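Local coordinates for putative branched chain amino acid ABC transporter, periplasmic amino acid-binding protein (Brucella ovis, PDB 4XFK), which probably captures branched-chain and related amino acids in the periplasm as the binding component of an ABC-type amino-acid transport system, at residues Glu10-Ala15 / Gly46-Glu51; Thr144-Met149 / Lys181-Glu186; Pro203-Ile208 / Met229-Gly234. The protein carries 1 engineered substitution. One frame throughout, in Å; residues are numbered along the deposited sequence. Where two conformers were deposited one is given.

The three contacts follow one another along the chain, with no nesting or crossing. Interaction 1 closes first, joining the residues that lead into strand 13-18 to the loop 46-51 across 30 intervening residues that are mostly helix 26-44; it belongs to the lobe built on the five-stranded parallel sheet. Interaction 2 ties helix 138-152 to the end of helix 167-184, with strand 158-164 in between, and interaction 3 joins helices 202-210 and 223-235 around strand 215-218. Both lie in the lobe built on the second, mixed sheet, their centres about 23 Å apart. Interaction 1 lies across the centre of the chain from both, 45 and 49 Å away between centres.

Interaction 1. Residues Glu10-Ala15 / Gly46-Glu51; sequences EPLKIA and GGFNGE
The side-chain amide nitrogen of Asn-49 is held by two backbone carbonyls, that of Glu-10 and, further along the chain, that of Gly-318. Asn-49 ND2 donates to Glu-10 O over 2.9 Å in a nearly straight bond (165°), and the acceptor lies almost in the plane of the amide. The carbonyl is met at an angle, C=O...N 136°, and not head-on. With CG trans to the backbone nitrogen (chi1 -158°), the amide of Asn-49 is carried across to the 10-15 segment. Glu-10 in turn directs its carboxylate elsewhere, OE1 accepting from Ile-320 N.

Asn-49 and Gly-50 occupy the corner of a type I' beta turn, closed by Glu-51 N to Phe-48 O at 3.2 Å. The turn lies between helix 26-44 and strand 54-59, in the return limb of the beta-alpha-beta unit that opens this periplasmic binding protein fold, so the contact joins that limb to the chain entering strand 13-18. A water bridges the two segments, accepting from Leu-12 N at 2.8 Å and hydrogen-bonded to Phe-48 O.

Beside this polar seam, Leu-12 lays CB and CD2 obliquely against CD2 of the Phe-48 ring, each at 4.1 Å; Leu-310 of helix 296-312 touches both residues. Nearer the surface, Pro-11 CB rests against Glu-51 CB.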
ATOM      1  N   GLU A  10      -4.647  23.907 -20.224  1.00 21.71           N
ATOM      2  CA  GLU A  10      -3.482  23.312 -19.590  1.00 20.17           C
ATOM      3  C   GLU A  10      -3.703  21.809 -19.423  1.00 15.61           C
ATOM      4  O   GLU A  10      -4.702  21.387 -18.845  1.00 14.84           O
ATOM      5  CB  GLU A  10      -3.245  23.932 -18.210  1.00 23.01           C
ATOM      6  CG  GLU A  10      -2.875  25.404 -18.210  1.00 26.18           C
ATOM      7  CD  GLU A  10      -2.681  25.947 -16.799  1.00 29.47           C
ATOM      8  OE1 GLU A  10      -2.890  25.178 -15.831  1.00 28.45           O
ATOM      9  OE2 GLU A  10      -2.321  27.139 -16.658  1.00 32.15           O
ATOM     10  N   PRO A  11      -2.774  20.987 -19.927  1.00 12.82           N
ATOM     11  CA  PRO A  11      -2.902  19.562 -19.604  1.00 10.95           C
ATOM     12  C   PRO A  11      -2.464  19.256 -18.181  1.00  9.70           C
ATOM     13  O   PRO A  11      -1.612  19.950 -17.616  1.00 11.24           O
ATOM     14  CB  PRO A  11      -1.939  18.889 -20.587  1.00 13.05           C
ATOM     15  CG  PRO A  11      -0.944  19.952 -20.927  1.00 15.55           C
ATOM     16  CD  PRO A  11      -1.686  21.257 -20.885  1.00 13.89           C
ATOM     17  N   LEU A  12      -3.052  18.211 -17.614  1.00  8.82           N
ATOM     18  CA  LEU A  12      -2.614  17.692 -16.329  1.00  9.04           C
ATOM     19  C   LEU A  12      -1.391  16.815 -16.556  1.00  9.59           C
ATOM     20  O   LEU A  12      -1.408  15.913 -17.397  1.00 10.06           O
ATOM     21  CB  LEU A  12      -3.740  16.890 -15.690  1.00  9.70           C
ATOM     22  CG  LEU A  12      -3.490  16.396 -14.268  1.00  9.84           C
ATOM     23  CD1 LEU A  12      -3.275  17.562 -13.324  1.00 12.46           C
ATOM     24  CD2 LEU A  12      -4.661  15.547 -13.824  1.00 11.05           C
ATOM     25  N   LYS A  13      -0.330  17.093 -15.806  1.00  9.30           N
ATOM     26  CA  LYS A  13       0.908  16.332 -15.888  1.00  9.03           C
ATOM     27  C   LYS A  13       1.159  15.641 -14.553  1.00  7.53           C
ATOM     28  O   LYS A  13       1.308  16.299 -13.511  1.00  8.69           O
ATOM     29  CB  LYS A  13       2.081  17.251 -16.233  1.00  9.17           C
ATOM     30  CG  LYS A  13       1.962  17.904 -17.615  1.00 12.41           C
ATOM     31  CD  LYS A  13       3.189  18.756 -17.927  1.00 16.68           C
ATOM     32  CE  LYS A  13       3.117  19.374 -19.318  1.00 20.88           C
ATOM     33  NZ  LYS A  13       4.384  20.087 -19.645  1.00 24.19           N
ATOM     34  N   ILE A  14       1.215  14.312 -14.592  1.00  7.75           N
ATOM     35  CA  ILE A  14       1.381  13.507 -13.389  1.00  7.49           C
ATOM     36  C   ILE A  14       2.706  12.772 -13.452  1.00  7.26           C
ATOM     37  O   ILE A  14       2.962  12.019 -14.399  1.00  8.89           O
ATOM     38  CB  ILE A  14       0.226  12.494 -13.238  1.00  8.21           C
ATOM     39  CG1 ILE A  14      -1.115  13.230 -13.200  1.00  7.60           C
ATOM     40  CG2 ILE A  14       0.415  11.640 -11.990  1.00  8.97           C
ATOM     41  CD1 ILE A  14      -2.303  12.336 -12.938  1.00  9.34           C
ATOM     42  N   ALA A  15       3.542  12.991 -12.437  1.00  6.97           N
ATOM     43  CA  ALA A  15       4.859  12.372 -12.374  1.00  7.14           C
ATOM     44  C   ALA A  15       4.867  11.148 -11.472  1.00  7.38           C
ATOM     45  O   ALA A  15       4.507  11.228 -10.303  1.00  9.93           O
ATOM     46  CB  ALA A  15       5.886  13.368 -11.879  1.00  7.87           C
ATOM     47  N   GLY A  46     -10.879  10.320 -22.162  1.00  8.33           N
ATOM     48  CA  GLY A  46     -10.599  11.655 -22.662  1.00  7.96           C
ATOM     49  C   GLY A  46      -9.607  12.453 -21.835  1.00  7.97           C
ATOM     50  O   GLY A  46      -9.242  13.565 -22.220  1.00  9.13           O
ATOM     51  N   GLY A  47      -9.154  11.900 -20.712  1.00  7.75           N
ATOM     52  CA  GLY A  47      -8.176  12.591 -19.893  1.00  7.24           C
ATOM     53  C   GLY A  47      -8.799  13.571 -18.917  1.00  7.78           C
ATOM     54  O   GLY A  47      -9.757  13.250 -18.224  1.00  7.91           O
ATOM     55  N   PHE A  48      -8.244  14.774 -18.858  1.00  7.42           N
ATOM     56  CA  PHE A  48      -8.748  15.810 -17.959  1.00  8.00           C
ATOM     57  C   PHE A  48      -8.585  17.178 -18.613  1.00  8.27           C
ATOM     58  O   PHE A  48      -7.563  17.440 -19.244  1.00  8.74           O
ATOM     59  CB  PHE A  48      -8.019  15.800 -16.604  1.00  8.07           C
ATOM     60  CG  PHE A  48      -8.511  16.862 -15.661  1.00  7.96           C
ATOM     61  CD1 PHE A  48      -9.817  16.833 -15.193  1.00  8.28           C
ATOM     62  CD2 PHE A  48      -7.682  17.896 -15.250  1.00  9.49           C
ATOM     63  CE1 PHE A  48     -10.291  17.820 -14.346  1.00 10.08           C
ATOM     64  CE2 PHE A  48      -8.149  18.877 -14.390  1.00 10.71           C
ATOM     65  CZ  PHE A  48      -9.452  18.833 -13.940  1.00 10.45           C
ATOM     66  N   ASN A  49      -9.594  18.039 -18.474  1.00  9.20           N
ATOM     67  CA  ASN A  49      -9.510  19.432 -18.921  1.00  9.73           C
ATOM     68  C   ASN A  49      -9.390  19.539 -20.440  1.00 10.31           C
ATOM     69  O   ASN A  49      -8.867  20.517 -20.967  1.00 12.26           O
ATOM     70  CB  ASN A  49      -8.346  20.154 -18.221  1.00 12.13           C
ATOM     71  CG  ASN A  49      -8.507  21.670 -18.218  1.00 13.06           C
ATOM     72  OD1 ASN A  49      -9.619  22.190 -18.136  1.00 14.29           O
ATOM     73  ND2 ASN A  49      -7.392  22.382 -18.308  1.00 14.25           N
ATOM     74  N   GLY A  50      -9.889  18.526 -21.141  1.00  8.83           N
ATOM     75  CA  GLY A  50      -9.905  18.536 -22.595  1.00  9.27           C
ATOM     76  C   GLY A  50      -8.627  18.055 -23.260  1.00  8.11           C
ATOM     77  O   GLY A  50      -8.475  18.190 -24.476  1.00  9.14           O
ATOM     78  N   GLU A  51      -7.712  17.488 -22.474  1.00  8.69           N
ATOM     79  CA  GLU A  51      -6.464  16.944 -23.001  1.00  8.36           C
ATOM     80  C   GLU A  51      -6.166  15.620 -22.325  1.00  8.10           C
ATOM     81  O   GLU A  51      -6.597  15.380 -21.197  1.00  8.67           O
ATOM     82  CB  GLU A  51      -5.296  17.905 -22.744  1.00 10.39           C
ATOM     83  CG  GLU A  51      -5.453  19.303 -23.345  1.00 12.34           C
ATOM     84  CD  GLU A  51      -5.431  19.319 -24.870  1.00 16.42           C
ATOM     85  OE1 GLU A  51      -4.918  18.368 -25.490  1.00 18.43           O
ATOM     86  OE2 GLU A  51      -5.919  20.305 -25.455  1.00 19.48           O
TER
HETATM   87  O   HOH W   1      -4.852  16.693 -19.041  1.00  9.38           O

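Interaction 2. Residues Thr144-Met149 / Lys181-Glu186; sequences TVAQGM and KEIGYE
Ile-183 and Ala-146 face each other, and the isoleucine sets two of its methyls against the alanine methyl from one side. Its CD1 comes to 3.8 Å from Ala-146 CB, while CG2 of Ile-183 reaches the same Ala-146 CB at 4.1 Å. Chi1 (-56°) turns both branches to this side, and the extended second torsion carries CD1 on toward residues 144-149.

Gln-147, one residue along from Ala-146, does not aim its side chain straight at segment 181-186. The chain bends at chi2 (66°) and runs aslant to Ile-183, with Gln-147 OE1 at 4.1 Å from Ile-183 CG1, while NE2 is taken by Asp-151 OD1 a turn later in the same helix. On the other flank Tyr-185 brings a ring carbon alongside Ala-146, Tyr-185 CE2 lying 4.2 Å from Ala-146 CB. Its phenol is held at the far end by OH bonding to Val-176 O, and its ring also meets that of Phe-217 at about 45°. Phe-217 of strand 215-218 also touches Ala-146, whose methyl thus sits among Ile-183, Tyr-185 and Phe-217. No hydrogen bond crosses between the two segments themselves; just past the first segment, Lys-150 NZ bonds to Ile-183 O.

Small against branched and aromatic side chains, this apolar packing sets helices 138-152 and 167-184 beside each other against the sheet of the second lobe, the layered alpha/beta arrangement of a type I periplasmic binding protein.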
ATOM      1  N   THR A 144      -6.316  -5.215  11.400  1.00  7.09           N
ATOM      2  CA  THR A 144      -7.204  -6.086  10.633  1.00  7.90           C
ATOM      3  C   THR A 144      -6.690  -7.518  10.510  1.00  7.98           C
ATOM      4  O   THR A 144      -7.478  -8.455  10.639  1.00  8.97           O
ATOM      5  CB  THR A 144      -7.602  -5.519   9.236  1.00  8.17           C
ATOM      6  OG1 THR A 144      -6.436  -5.326   8.427  1.00  7.98           O
ATOM      7  CG2 THR A 144      -8.362  -4.199   9.361  1.00  8.66           C
ATOM      8  N   VAL A 145      -5.391  -7.704  10.273  1.00  7.95           N
ATOM      9  CA  VAL A 145      -4.893  -9.066  10.120  1.00  8.05           C
ATOM     10  C   VAL A 145      -5.068  -9.854  11.419  1.00  8.30           C
ATOM     11  O   VAL A 145      -5.507 -11.010  11.405  1.00  8.64           O
ATOM     12  CB  VAL A 145      -3.432  -9.136   9.572  1.00  8.60           C
ATOM     13  CG1 VAL A 145      -2.387  -8.842  10.653  1.00  8.73           C
ATOM     14  CG2 VAL A 145      -3.185 -10.486   8.927  1.00  9.09           C
ATOM     15  N   ALA A 146      -4.770  -9.220  12.550  1.00  8.45           N
ATOM     16  CA  ALA A 146      -4.869  -9.903  13.833  1.00  9.54           C
ATOM     17  C   ALA A 146      -6.334 -10.142  14.221  1.00  9.63           C
ATOM     18  O   ALA A 146      -6.704 -11.240  14.652  1.00 10.16           O
ATOM     19  CB  ALA A 146      -4.148  -9.099  14.917  1.00 10.28           C
ATOM     20  N   GLN A 147      -7.171  -9.119  14.069  1.00  9.88           N
ATOM     21  CA  GLN A 147      -8.583  -9.265  14.406  1.00  9.69           C
ATOM     22  C   GLN A 147      -9.276 -10.306  13.527  1.00  9.70           C
ATOM     23  O   GLN A 147     -10.110 -11.071  14.009  1.00 11.33           O
ATOM     24  CB  GLN A 147      -9.312  -7.927  14.326  1.00  9.96           C
ATOM     25  CG  GLN A 147     -10.745  -7.994  14.824  1.00 12.18           C
ATOM     26  CD  GLN A 147     -10.821  -8.275  16.305  1.00 14.96           C
ATOM     27  OE1 GLN A 147     -10.101  -7.670  17.102  1.00 16.65           O
ATOM     28  NE2 GLN A 147     -11.684  -9.209  16.685  1.00 17.11           N
ATOM     29  N   GLY A 148      -8.941 -10.330  12.241  1.00  9.67           N
ATOM     30  CA  GLY A 148      -9.492 -11.324  11.335  1.00  9.57           C
ATOM     31  C   GLY A 148      -9.140 -12.739  11.759  1.00  9.51           C
ATOM     32  O   GLY A 148      -9.995 -13.622  11.801  1.00 11.09           O
ATOM     33  N   MET A 149      -7.872 -12.957  12.094  1.00 10.00           N
ATOM     34  CA  MET A 149      -7.443 -14.254  12.620  1.00 10.40           C
ATOM     35  C   MET A 149      -8.198 -14.616  13.905  1.00 10.98           C
ATOM     36  O   MET A 149      -8.641 -15.760  14.077  1.00 13.40           O
ATOM     37  CB  MET A 149      -5.939 -14.265  12.856  1.00 10.82           C
ATOM     38  CG  MET A 149      -5.158 -14.154  11.562  1.00 10.14           C
ATOM     39  SD  MET A 149      -3.382 -14.037  11.806  1.00 12.58           S
ATOM     40  CE  MET A 149      -3.021 -15.708  12.359  1.00 13.65           C
ATOM     41  N   LYS A 181      -2.579  -6.653  23.982  1.00 14.30           N
ATOM     42  CA  LYS A 181      -3.440  -6.809  25.152  1.00 16.83           C
ATOM     43  C   LYS A 181      -4.906  -6.998  24.776  1.00 17.57           C
ATOM     44  O   LYS A 181      -5.572  -7.914  25.271  1.00 19.26           O
ATOM     45  CB  LYS A 181      -3.282  -5.604  26.082  1.00 18.91           C
ATOM     46  N   GLU A 182      -5.408  -6.135  23.901  1.00 17.13           N
ATOM     47  CA  GLU A 182      -6.810  -6.186  23.497  1.00 17.36           C
ATOM     48  C   GLU A 182      -7.136  -7.372  22.588  1.00 16.11           C
ATOM     49  O   GLU A 182      -8.121  -8.087  22.806  1.00 15.61           O
ATOM     50  CB  GLU A 182      -7.208  -4.887  22.798  1.00 21.51           C
ATOM     51  CG  GLU A 182      -8.602  -4.929  22.193  1.00 26.34           C
ATOM     52  CD  GLU A 182      -8.990  -3.620  21.537  1.00 30.96           C
ATOM     53  OE1 GLU A 182      -8.239  -2.633  21.692  1.00 33.70           O
ATOM     54  OE2 GLU A 182     -10.045  -3.579  20.866  1.00 32.33           O
ATOM     55  N   ILE A 183      -6.322  -7.585  21.561  1.00 14.82           N
ATOM     56  CA  ILE A 183      -6.624  -8.656  20.626  1.00 15.19           C
ATOM     57  C   ILE A 183      -6.326 -10.026  21.236  1.00 15.92           C
ATOM     58  O   ILE A 183      -7.099 -10.967  21.067  1.00 16.56           O
ATOM     59  CB  ILE A 183      -5.943  -8.435  19.272  1.00 15.32           C
ATOM     60  CG1 ILE A 183      -6.360  -7.066  18.722  1.00 16.89           C
ATOM     61  CG2 ILE A 183      -6.330  -9.535  18.301  1.00 16.39           C
ATOM     62  CD1 ILE A 183      -5.905  -6.779  17.299  1.00 17.76           C
ATOM     63  N   GLY A 184      -5.227 -10.140  21.970  1.00 17.96           N
ATOM     64  CA  GLY A 184      -5.000 -11.349  22.738  1.00 17.94           C
ATOM     65  C   GLY A 184      -3.879 -12.259  22.302  1.00 19.73           C
ATOM     66  O   GLY A 184      -4.069 -13.460  22.090  1.00 23.92           O
ATOM     67  N   TYR A 185      -2.692 -11.692  22.192  1.00 17.49           N
ATOM     68  CA  TYR A 185      -1.501 -12.494  22.011  1.00 16.81           C
ATOM     69  C   TYR A 185      -0.408 -11.871  22.856  1.00 18.02           C
ATOM     70  O   TYR A 185      -0.478 -10.691  23.207  1.00 18.51           O
ATOM     71  CB  TYR A 185      -1.099 -12.564  20.532  1.00 16.73           C
ATOM     72  CG  TYR A 185      -1.054 -11.214  19.850  1.00 14.21           C
ATOM     73  CD1 TYR A 185       0.085 -10.422  19.916  1.00 12.55           C
ATOM     74  CD2 TYR A 185      -2.153 -10.724  19.146  1.00 12.65           C
ATOM     75  CE1 TYR A 185       0.136  -9.181  19.311  1.00 12.60           C
ATOM     76  CE2 TYR A 185      -2.112  -9.483  18.532  1.00 12.70           C
ATOM     77  CZ  TYR A 185      -0.967  -8.719  18.618  1.00 12.26           C
ATOM     78  OH  TYR A 185      -0.923  -7.485  18.019  1.00 11.17           O
ATOM     79  N   GLU A 186       0.579 -12.675  23.217  1.00 18.23           N
ATOM     80  CA  GLU A 186       1.768 -12.152  23.856  1.00 20.20           C
ATOM     81  C   GLU A 186       2.862 -12.071  22.810  1.00 18.87           C
ATOM     82  O   GLU A 186       3.116 -13.044  22.097  1.00 19.29           O
ATOM     83  CB  GLU A 186       2.206 -13.062  25.001  1.00 21.86           C
ATOM     84  CG  GLU A 186       3.456 -12.580  25.721  1.00 26.20           C
ATOM     85  CD  GLU A 186       3.969 -13.562  26.753  1.00 30.50           C
ATOM     86  OE1 GLU A 186       3.176 -14.385  27.261  1.00 31.67           O
ATOM     87  OE2 GLU A 186       5.178 -13.503  27.050  1.00 32.16           O
TER

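Interaction 3. Residues Pro203-Ile208 / Met229-Gly234; sequences PYVAKI and MKAASG
Two helical segments come close at a single point, the CA atoms of Val-205 and Ala-232 standing 6.0 Å apart, and no hydrogen bond passes between them. The approach is made by one valine against two consecutive alanines. Val-205 CG2 reaches furthest, lying 3.8 Å from Ala-231 CB and 3.7 Å from the backbone nitrogen of Ala-232. The other methyl, CG1, settles at 4.2 Å over Ala-232 CA. A chi1 of 171° turns both methyls of Val-205 onto the facing helix, with CG2 touching both alanines. Because Ala-231 and Ala-232 offer only methyls, the valine meets the backbone of its partner as well as its side chains.

The surroundings extend the apolar layer: Phe-201 packs on Ala-231, while Ala-232 is in touch with Phe-241 of strand 240-243 and with the loop residues Leu-237 and Ile-258. Helices 202-210 and 223-235 are successive in the chain, separated by strand 215-218, and their packing is characteristic of the repeated beta-alpha-beta architecture of the second lobe of periplasmic binding proteins.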
ATOM      1  N   PRO A 203      19.182 -17.860  10.650  1.00 15.19           N
ATOM      2  CA  PRO A 203      19.329 -17.586  12.088  1.00 16.38           C
ATOM      3  C   PRO A 203      18.101 -16.908  12.696  1.00 15.21           C
ATOM      4  O   PRO A 203      17.813 -17.069  13.887  1.00 16.45           O
ATOM      5  CB  PRO A 203      20.526 -16.634  12.150  1.00 17.71           C
ATOM      6  CG  PRO A 203      21.251 -16.840  10.879  1.00 18.04           C
ATOM      7  CD  PRO A 203      20.237 -17.202   9.857  1.00 16.13           C
ATOM      8  N   TYR A 204      17.377 -16.148  11.882  1.00 13.44           N
ATOM      9  CA  TYR A 204      16.163 -15.490  12.350  1.00 13.85           C
ATOM     10  C   TYR A 204      15.032 -16.495  12.524  1.00 14.27           C
ATOM     11  O   TYR A 204      14.266 -16.432  13.491  1.00 14.50           O
ATOM     12  CB  TYR A 204      15.768 -14.360  11.393  1.00 14.39           C
ATOM     13  CG  TYR A 204      16.791 -13.251  11.393  1.00 15.96           C
ATOM     14  CD1 TYR A 204      16.723 -12.223  12.326  1.00 17.51           C
ATOM     15  CD2 TYR A 204      17.851 -13.252  10.490  1.00 16.50           C
ATOM     16  CE1 TYR A 204      17.662 -11.215  12.348  1.00 18.35           C
ATOM     17  CE2 TYR A 204      18.802 -12.249  10.509  1.00 17.66           C
ATOM     18  CZ  TYR A 204      18.700 -11.234  11.439  1.00 18.83           C
ATOM     19  OH  TYR A 204      19.643 -10.239  11.458  1.00 22.40           O
ATOM     20  N   VAL A 205      14.941 -17.434  11.590  1.00 12.83           N
ATOM     21  CA  VAL A 205      13.975 -18.511  11.708  1.00 13.05           C
ATOM     22  C   VAL A 205      14.261 -19.343  12.965  1.00 13.94           C
ATOM     23  O   VAL A 205      13.340 -19.739  13.677  1.00 13.77           O
ATOM     24  CB  VAL A 205      13.924 -19.361  10.419  1.00 14.03           C
ATOM     25  CG1 VAL A 205      13.088 -20.609  10.615  1.00 15.73           C
ATOM     26  CG2 VAL A 205      13.364 -18.517   9.275  1.00 14.99           C
ATOM     27  N   ALA A 206      15.538 -19.559  13.274  1.00 16.81           N
ATOM     28  CA  ALA A 206      15.912 -20.275  14.500  1.00 17.35           C
ATOM     29  C   ALA A 206      15.422 -19.543  15.760  1.00 16.84           C
ATOM     30  O   ALA A 206      14.937 -20.168  16.704  1.00 18.05           O
ATOM     31  CB  ALA A 206      17.421 -20.495  14.551  1.00 17.88           C
ATOM     32  N   LYS A 207      15.544 -18.218  15.767  1.00 16.93           N
ATOM     33  CA  LYS A 207      15.056 -17.407  16.885  1.00 17.54           C
ATOM     34  C   LYS A 207      13.537 -17.524  17.034  1.00 16.71           C
ATOM     35  O   LYS A 207      13.016 -17.632  18.152  1.00 19.18           O
ATOM     36  CB  LYS A 207      15.450 -15.938  16.708  1.00 19.74           C
ATOM     37  N   ILE A 208      12.834 -17.514  15.904  1.00 15.18           N
ATOM     38  CA  ILE A 208      11.385 -17.676  15.898  1.00 14.38           C
ATOM     39  C   ILE A 208      10.998 -19.045  16.452  1.00 15.25           C
ATOM     40  O   ILE A 208      10.088 -19.165  17.275  1.00 15.73           O
ATOM     41  CB  ILE A 208      10.821 -17.477  14.484  1.00 12.52           C
ATOM     42  CG1 ILE A 208      10.977 -16.012  14.080  1.00 13.67           C
ATOM     43  CG2 ILE A 208       9.354 -17.898  14.415  1.00 12.82           C
ATOM     44  CD1 ILE A 208      10.733 -15.750  12.608  1.00 12.82           C
ATOM     45  N   MET A 229      10.599 -16.367   3.882  1.00  9.95           N
ATOM     46  CA  MET A 229       9.714 -17.495   3.591  0.63  9.56           C
ATOM     47  C   MET A 229      10.512 -18.724   3.167  1.00  9.84           C
ATOM     48  O   MET A 229      10.222 -19.843   3.587  1.00 12.03           O
ATOM     49  CB  MET A 229       8.697 -17.137   2.499  0.63 11.50           C
ATOM     50  CG  MET A 229       7.673 -16.089   2.908  0.63 11.34           C
ATOM     51  SD  MET A 229       6.794 -16.482   4.438  0.63 12.93           S
ATOM     52  CE  MET A 229       5.789 -17.878   3.918  0.63 13.85           C
ATOM     53  N   LYS A 230      11.522 -18.518   2.328  1.00 10.63           N
ATOM     54  CA  LYS A 230      12.359 -19.627   1.882  1.00 11.61           C
ATOM     55  C   LYS A 230      13.068 -20.311   3.055  1.00 11.79           C
ATOM     56  O   LYS A 230      13.110 -21.542   3.140  1.00 12.62           O
ATOM     57  CB  LYS A 230      13.377 -19.146   0.849  1.00 12.88           C
ATOM     58  CG  LYS A 230      14.218 -20.262   0.263  1.00 17.28           C
ATOM     59  CD  LYS A 230      15.039 -19.776  -0.909  1.00 21.22           C
ATOM     60  CE  LYS A 230      15.880 -20.909  -1.470  1.00 24.54           C
ATOM     61  NZ  LYS A 230      16.523 -20.514  -2.745  1.00 27.77           N
ATOM     62  N   ALA A 231      13.629 -19.509   3.955  1.00 12.43           N
ATOM     63  CA  ALA A 231      14.299 -20.043   5.138  1.00 11.41           C
ATOM     64  C   ALA A 231      13.308 -20.770   6.045  1.00 10.61           C
ATOM     65  O   ALA A 231      13.622 -21.830   6.593  1.00 12.74           O
ATOM     66  CB  ALA A 231      15.010 -18.933   5.897  1.00 12.68           C
ATOM     67  N   ALA A 232      12.111 -20.205   6.199  1.00 10.44           N
ATOM     68  CA  ALA A 232      11.058 -20.846   6.985  1.00 11.57           C
ATOM     69  C   ALA A 232      10.712 -22.205   6.387  1.00 11.09           C
ATOM     70  O   ALA A 232      10.565 -23.192   7.109  1.00 12.43           O
ATOM     71  CB  ALA A 232       9.820 -19.955   7.061  1.00 11.55           C
ATOM     72  N   SER A 233      10.614 -22.259   5.062  1.00 11.44           N
ATOM     73  CA  SER A 233      10.307 -23.508   4.373  1.00 12.88           C
ATOM     74  C   SER A 233      11.399 -24.555   4.597  1.00 12.09           C
ATOM     75  O   SER A 233      11.109 -25.713   4.909  1.00 13.48           O
ATOM     76  CB  SER A 233      10.122 -23.258   2.876  1.00 14.41           C
ATOM     77  OG  SER A 233       9.743 -24.452   2.214  1.00 15.89           O
ATOM     78  N   GLY A 234      12.655 -24.152   4.448  1.00 13.33           N
ATOM     79  CA  GLY A 234      13.769 -25.059   4.665  1.00 14.65           C
ATOM     80  C   GLY A 234      13.814 -25.633   6.070  1.00 14.91           C
ATOM     81  O   GLY A 234      14.269 -26.762   6.264  1.00 17.09           O
TER